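Local coordinates for DegV domain-containing protein Cgl2349/cg2579 (Corynebacterium glutamicum, PDB 3EGL) that binds long-chain fatty acids such as palmitate and may take part in lipid transport or fatty acid metabolism, at residues A[210-215]-A[256-261]; A[7-12]-A[52-57]. All coordinates share one frame; numbering follows the deposited sequence.

Interaction 1 (A[210-215]-A[256-261]); sequences IAIGQN and VSVSAV. With PLM (palmitic acid), chain D.
The carbonyl oxygen Ala211 O is held by two donors. Ser259 N reaches it at 2.9 Å, with an almost straight N-H...O angle of 179° and the donor in the carbonyl plane. A water gives it a second hydrogen bond. The same water is hydrogen-bonded to Ser257 OG and Ser259 OG, lying 2.6 Å from Ser257 OG, so it ties two serines of one strand to the backbone of the other. Ser259 O takes the return bond from Ala211 N at 2.8 Å, nearly along the C=O axis. A second pair of bonds joins Gly213 and Ser257, N to O both ways. Gly213 N sits 30° above the carbonyl plane of Ser257, and Ser257 N 36° above that of Gly213. Gly213 has no side chain, and Ser257 OG lies over its CA at 3.3 Å.

On the other face Ile210, Ile212, Val256, Val258 and Ala260 make apolar contacts. Ile210 CD1 lies 3.4 Å from Ala260 CB. The Ile210 and Val258 side chains cross obliquely, with Ile210 CD1 4.1 Å from Val258 CG1. Ile212 and Val256 lie side by side, pointing the same way, with Ile212 CG2 3.9 Å from Val256 CG1. Helix 224-231 packs on this side through Leu224 and Leu228.

On the serine face, Ser257 CB is 3.5 Å from CG, the terminal methyl of the bound palmitate, and Met104 touches Ala211 and Ser259. This is a regular antiparallel pair, with hydrogen-bonded and non-hydrogen-bonded pairs alternating, in the six-stranded mixed sheet of the DegV fold, beside the end of the fatty-acid tail.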
loop_
_atom_site.group_PDB
_atom_site.type_symbol
_atom_site.label_atom_id
_atom_site.label_comp_id
_atom_site.label_asym_id
_atom_site.label_seq_id
_atom_site.Cartn_x
_atom_site.Cartn_y
_atom_site.Cartn_z
ATOM N N ILE A 210 12.932 1.560 -1.508
ATOM C CA ILE A 210 11.935 2.472 -2.048
ATOM C C ILE A 210 11.157 1.954 -3.249
ATOM O O ILE A 210 11.720 1.506 -4.252
ATOM C CB ILE A 210 12.588 3.809 -2.543
ATOM C CG1 ILE A 210 13.336 4.519 -1.428
ATOM C CG2 ILE A 210 11.516 4.755 -3.122
ATOM C CD1 ILE A 210 12.428 5.310 -0.503
ATOM N N ALA A 211 9.847 2.127 -3.189
ATOM C CA ALA A 211 9.000 1.789 -4.313
ATOM C C ALA A 211 8.305 3.061 -4.773
ATOM O O ALA A 211 7.572 3.717 -4.002
ATOM C CB ALA A 211 8.002 0.716 -3.922
ATOM N N ILE A 212 8.536 3.430 -6.026
ATOM C CA ILE A 212 7.934 4.648 -6.506
ATOM C C ILE A 212 6.782 4.283 -7.389
ATOM O O ILE A 212 6.958 3.537 -8.360
ATOM C CB ILE A 212 8.939 5.509 -7.259
ATOM C CG1 ILE A 212 9.926 6.109 -6.255
ATOM C CG2 ILE A 212 8.217 6.640 -8.036
ATOM C CD1 ILE A 212 11.270 6.489 -6.887
ATOM N N GLY A 213 5.610 4.800 -7.038
ATOM C CA GLY A 213 4.381 4.530 -7.771
ATOM C C GLY A 213 4.000 5.713 -8.622
ATOM O O GLY A 213 4.245 6.880 -8.258
ATOM N N GLN A 214 3.384 5.437 -9.763
ATOM C CA GLN A 214 2.935 6.541 -10.615
ATOM C C GLN A 214 1.606 6.234 -11.264
ATOM O O GLN A 214 1.296 5.083 -11.605
ATOM C CB GLN A 214 3.985 6.909 -11.677
ATOM C CG GLN A 214 4.306 5.812 -12.673
ATOM C CD GLN A 214 3.233 5.656 -13.764
ATOM O OE1 GLN A 214 2.956 4.544 -14.197
ATOM N NE2 GLN A 214 2.612 6.769 -14.189
ATOM N N ASN A 215 0.831 7.284 -11.459
ATOM C CA ASN A 215 -0.340 7.187 -12.290
ATOM C C ASN A 215 -0.310 8.281 -13.328
ATOM O O ASN A 215 -0.544 9.468 -13.012
ATOM C CB ASN A 215 -1.623 7.269 -11.462
ATOM C CG ASN A 215 -2.851 7.227 -12.332
ATOM O OD1 ASN A 215 -3.643 8.151 -12.329
ATOM N ND2 ASN A 215 -2.983 6.183 -13.136
ATOM N N VAL A 256 2.285 10.665 -7.994
ATOM C CA VAL A 256 3.476 9.913 -7.723
ATOM C C VAL A 256 3.575 9.578 -6.215
ATOM O O VAL A 256 3.542 10.477 -5.371
ATOM C CB VAL A 256 4.741 10.687 -8.183
ATOM C CG1 VAL A 256 5.986 9.852 -7.933
ATOM C CG2 VAL A 256 4.632 11.058 -9.684
ATOM N N SER A 257 3.664 8.286 -5.891
ATOM C CA SER A 257 3.773 7.835 -4.510
ATOM C C SER A 257 5.208 7.331 -4.210
ATOM O O SER A 257 5.903 6.792 -5.091
ATOM C CB SER A 257 2.742 6.715 -4.223
ATOM O OG SER A 257 2.982 5.537 -5.014
ATOM N N VAL A 258 5.633 7.511 -2.957
ATOM C CA VAL A 258 6.883 6.952 -2.479
ATOM C C VAL A 258 6.551 6.064 -1.283
ATOM O O VAL A 258 6.073 6.551 -0.266
ATOM C CB VAL A 258 7.869 8.063 -2.053
ATOM C CG1 VAL A 258 9.095 7.474 -1.294
ATOM C CG2 VAL A 258 8.341 8.831 -3.260
ATOM N N SER A 259 6.762 4.752 -1.430
ATOM C CA SER A 259 6.602 3.809 -0.309
ATOM C C SER A 259 8.001 3.418 0.093
ATOM O O SER A 259 8.803 2.973 -0.752
ATOM C CB SER A 259 5.817 2.575 -0.725
ATOM O OG SER A 259 4.623 2.907 -1.450
ATOM N N ALA A 260 8.326 3.621 1.365
ATOM C CA ALA A 260 9.685 3.394 1.812
ATOM C C ALA A 260 9.711 2.491 3.018
ATOM O O ALA A 260 8.854 2.607 3.897
ATOM C CB ALA A 260 10.348 4.726 2.147
ATOM N N VAL A 261 10.693 1.604 3.079
ATOM C CA VAL A 261 10.915 0.805 4.289
ATOM C C VAL A 261 12.275 1.159 4.837
ATOM O O VAL A 261 13.244 1.115 4.096
ATOM C CB VAL A 261 10.880 -0.722 3.977
ATOM C CG1 VAL A 261 11.115 -1.566 5.288
ATOM C CG2 VAL A 261 9.544 -1.109 3.240
HETATM C C1 PLM D . -12.581 1.372 -1.604
HETATM O O1 PLM D . -12.649 1.125 -0.387
HETATM O O2 PLM D . -13.531 1.973 -2.133
HETATM C C2 PLM D . -11.395 1.002 -2.443
HETATM C C3 PLM D . -10.188 1.790 -1.941
HETATM C C4 PLM D . -10.117 3.238 -2.357
HETATM C C5 PLM D . -9.141 3.894 -1.383
HETATM C C6 PLM D . -8.813 5.317 -1.758
HETATM C C7 PLM D . -7.882 5.886 -0.711
HETATM C C8 PLM D . -7.132 7.151 -1.155
HETATM C C9 PLM D . -6.011 6.796 -2.134
HETATM C CA PLM D . -4.900 7.855 -2.173
HETATM C CB PLM D . -4.048 7.772 -3.433
HETATM C CC PLM D . -3.281 6.460 -3.660
HETATM C CD PLM D . -1.892 6.533 -3.049
HETATM C CE PLM D . -0.889 5.631 -3.741
HETATM C CF PLM D . -0.462 4.479 -2.825
HETATM C CG PLM D . 0.819 4.743 -2.036
HETATM O O HOH W 1 4.507 3.651 -3.950
#

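Interaction 2 (A[7-12]-A[52-57]); sequences RVIVDS and ASYARQ
Ile9 holds CG1 anti to its carbonyl carbon (chi1 -52°) and then extends CD1 straight out (chi2 -172°). This sends the methyl from strand 7-11 to segment 52-57 of helix 47-60. Gln57 also sets its CG anti to the carbonyl carbon, and then bends at chi2 (-38°), so its methylene carbons meet the isoleucine. Ile9 CD1 lies 3.2 Å from Gln57 CG, a tight approach, and 3.6 Å from Gln57 CB. The two side chains cross obliquely.

Tyr54 comes from one turn earlier in the helix. Ile9 CD1 meets its ring at the edge, near the ring plane, 3.7 Å from Tyr54 CD1. The methyl also faces the helix backbone at Ser53 O, which is already bonded to Gln57 N within the helix.

Arg7 crosses Gln57 at about a right angle. Its chain is bent at two torsions, and Arg7 CD passes 3.4 Å from Gln57 O. The charged end has a partner elsewhere: Arg7 NH2 makes a salt bridge with Asp25. The polar tip of Tyr54 also leaves the contact, with OH hydrogen-bonded to His70 NE2.

Arg7 and Ile9 both start toward the helix, while Val8 between them points away, as the alternation of side chains along a strand requires. The segments run nearly antiparallel, their axes 9.8 Å apart. Helix 47-60 leads into strand 66-69 and packs on strands 7-11, 26-35 and 66-69, the central parallel strands of this mixed sheet, consistent with a crossover helix of an alpha/beta fold.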
loop_
_atom_site.group_PDB
_atom_site.type_symbol
_atom_site.label_atom_id
_atom_site.label_comp_id
_atom_site.label_asym_id
_atom_site.label_seq_id
_atom_site.Cartn_x
_atom_site.Cartn_y
_atom_site.Cartn_z
ATOM N N ARG A 7 0.359 -19.202 2.900
ATOM C CA ARG A 7 0.013 -18.529 1.668
ATOM C C ARG A 7 -0.307 -17.071 1.943
ATOM O O ARG A 7 -1.015 -16.775 2.909
ATOM C CB ARG A 7 -1.174 -19.209 0.984
ATOM C CG ARG A 7 -0.946 -20.669 0.579
ATOM C CD ARG A 7 -1.651 -20.896 -0.729
ATOM N NE ARG A 7 -0.651 -21.105 -1.730
ATOM C CZ ARG A 7 -0.506 -20.460 -2.872
ATOM N NH1 ARG A 7 -1.327 -19.515 -3.259
ATOM N NH2 ARG A 7 0.504 -20.807 -3.633
ATOM N N VAL A 8 0.200 -16.182 1.087
ATOM C CA VAL A 8 0.019 -14.745 1.277
ATOM C C VAL A 8 -0.945 -14.141 0.256
ATOM O O VAL A 8 -0.883 -14.442 -0.939
ATOM C CB VAL A 8 1.372 -14.015 1.230
ATOM C CG1 VAL A 8 1.198 -12.479 1.402
ATOM C CG2 VAL A 8 2.311 -14.586 2.313
ATOM N N ILE A 9 -1.851 -13.307 0.754
ATOM C CA ILE A 9 -2.891 -12.676 -0.062
ATOM C C ILE A 9 -2.903 -11.201 0.245
ATOM O O ILE A 9 -2.881 -10.809 1.417
ATOM C CB ILE A 9 -4.310 -13.216 0.267
ATOM C CG1 ILE A 9 -4.333 -14.748 0.200
ATOM C CG2 ILE A 9 -5.358 -12.661 -0.719
ATOM C CD1 ILE A 9 -5.791 -15.383 0.336
ATOM N N VAL A 10 -2.953 -10.396 -0.816
ATOM C CA VAL A 10 -3.142 -8.947 -0.706
ATOM C C VAL A 10 -4.273 -8.570 -1.658
ATOM O O VAL A 10 -4.761 -9.397 -2.409
ATOM C CB VAL A 10 -1.861 -8.093 -1.115
ATOM C CG1 VAL A 10 -0.682 -8.449 -0.290
ATOM C CG2 VAL A 10 -1.514 -8.281 -2.589
ATOM N N ASP A 11 -4.662 -7.300 -1.627
ATOM C CA ASP A 11 -5.590 -6.794 -2.604
ATOM C C ASP A 11 -4.782 -5.932 -3.597
ATOM O O ASP A 11 -3.544 -5.784 -3.437
ATOM C CB ASP A 11 -6.766 -6.078 -1.934
ATOM C CG ASP A 11 -6.338 -4.859 -1.088
ATOM O OD1 ASP A 11 -5.886 -3.867 -1.712
ATOM O OD2 ASP A 11 -6.493 -4.872 0.182
ATOM N N SER A 12 -5.458 -5.401 -4.617
ATOM C CA SER A 12 -4.768 -4.690 -5.693
ATOM C C SER A 12 -4.141 -3.373 -5.193
ATOM O O SER A 12 -3.157 -2.910 -5.760
ATOM C CB SER A 12 -5.716 -4.429 -6.870
ATOM O OG SER A 12 -6.721 -3.552 -6.393
ATOM N N ALA A 52 -14.548 -16.592 -0.089
ATOM C CA ALA A 52 -14.236 -17.418 -1.250
ATOM C C ALA A 52 -12.749 -17.392 -1.521
ATOM O O ALA A 52 -12.114 -18.426 -1.729
ATOM C CB ALA A 52 -15.008 -16.939 -2.479
ATOM N N SER A 53 -12.181 -16.214 -1.467
ATOM C CA SER A 53 -10.822 -16.065 -1.819
ATOM C C SER A 53 -9.896 -16.796 -0.797
ATOM O O SER A 53 -8.937 -17.494 -1.183
ATOM C CB SER A 53 -10.552 -14.591 -1.836
ATOM O OG SER A 53 -9.286 -14.397 -2.344
ATOM N N TYR A 54 -10.226 -16.667 0.488
ATOM C CA TYR A 54 -9.439 -17.280 1.571
ATOM C C TYR A 54 -9.585 -18.810 1.571
ATOM O O TYR A 54 -8.615 -19.537 1.831
ATOM C CB TYR A 54 -9.886 -16.735 2.950
ATOM C CG TYR A 54 -9.655 -15.233 3.187
ATOM C CD1 TYR A 54 -8.795 -14.503 2.371
ATOM C CD2 TYR A 54 -10.265 -14.576 4.278
ATOM C CE1 TYR A 54 -8.564 -13.141 2.591
ATOM C CE2 TYR A 54 -10.038 -13.235 4.545
ATOM C CZ TYR A 54 -9.190 -12.523 3.693
ATOM O OH TYR A 54 -8.982 -11.204 3.904
ATOM N N ALA A 55 -10.806 -19.291 1.318
ATOM C CA ALA A 55 -11.056 -20.721 1.352
ATOM C C ALA A 55 -10.262 -21.322 0.225
ATOM O O ALA A 55 -9.688 -22.391 0.371
ATOM C CB ALA A 55 -12.527 -21.028 1.163
ATOM N N ARG A 56 -10.235 -20.629 -0.909
ATOM C CA ARG A 56 -9.513 -21.165 -2.049
ATOM C C ARG A 56 -7.972 -21.253 -1.799
ATOM O O ARG A 56 -7.314 -22.269 -2.150
ATOM C CB ARG A 56 -9.951 -20.481 -3.349
ATOM C CG ARG A 56 -8.837 -20.253 -4.270
ATOM C CD ARG A 56 -9.174 -20.180 -5.772
ATOM N NE ARG A 56 -10.551 -19.906 -6.198
ATOM C CZ ARG A 56 -11.203 -20.700 -7.054
ATOM N NH1 ARG A 56 -10.625 -21.803 -7.546
ATOM N NH2 ARG A 56 -12.431 -20.400 -7.426
ATOM N N GLN A 57 -7.421 -20.260 -1.110
ATOM C CA GLN A 57 -6.000 -20.314 -0.743
ATOM C C GLN A 57 -5.703 -21.352 0.364
ATOM O O GLN A 57 -4.655 -21.990 0.331
ATOM C CB GLN A 57 -5.429 -18.921 -0.398
ATOM C CG GLN A 57 -5.320 -17.940 -1.607
ATOM C CD GLN A 57 -4.898 -18.653 -2.882
ATOM O OE1 GLN A 57 -5.591 -18.583 -3.880
ATOM N NE2 GLN A 57 -3.795 -19.386 -2.833
#

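From the N terminus, interaction 2 comes first. Strand 7-11 opens a loop that runs through helix 18-23 and strands 26-35 and 40-43, and helix 47-60 closes it. The chain then builds the rest of the first sheet and begins the second. Interaction 1 joins strands 209-215 and 255-261 of the second sheet, closing a loop that holds helix 224-231, strand 237-242 and helix 245-251. The loops follow in series; they neither nest nor cross. The contacts do not touch, with centres about 24 Å apart. The palmitate reaches interaction 1 with its tail; its head is bound by Thr42, within the loop that interaction 2 closes, and by Ser76, but it does not touch interaction 2.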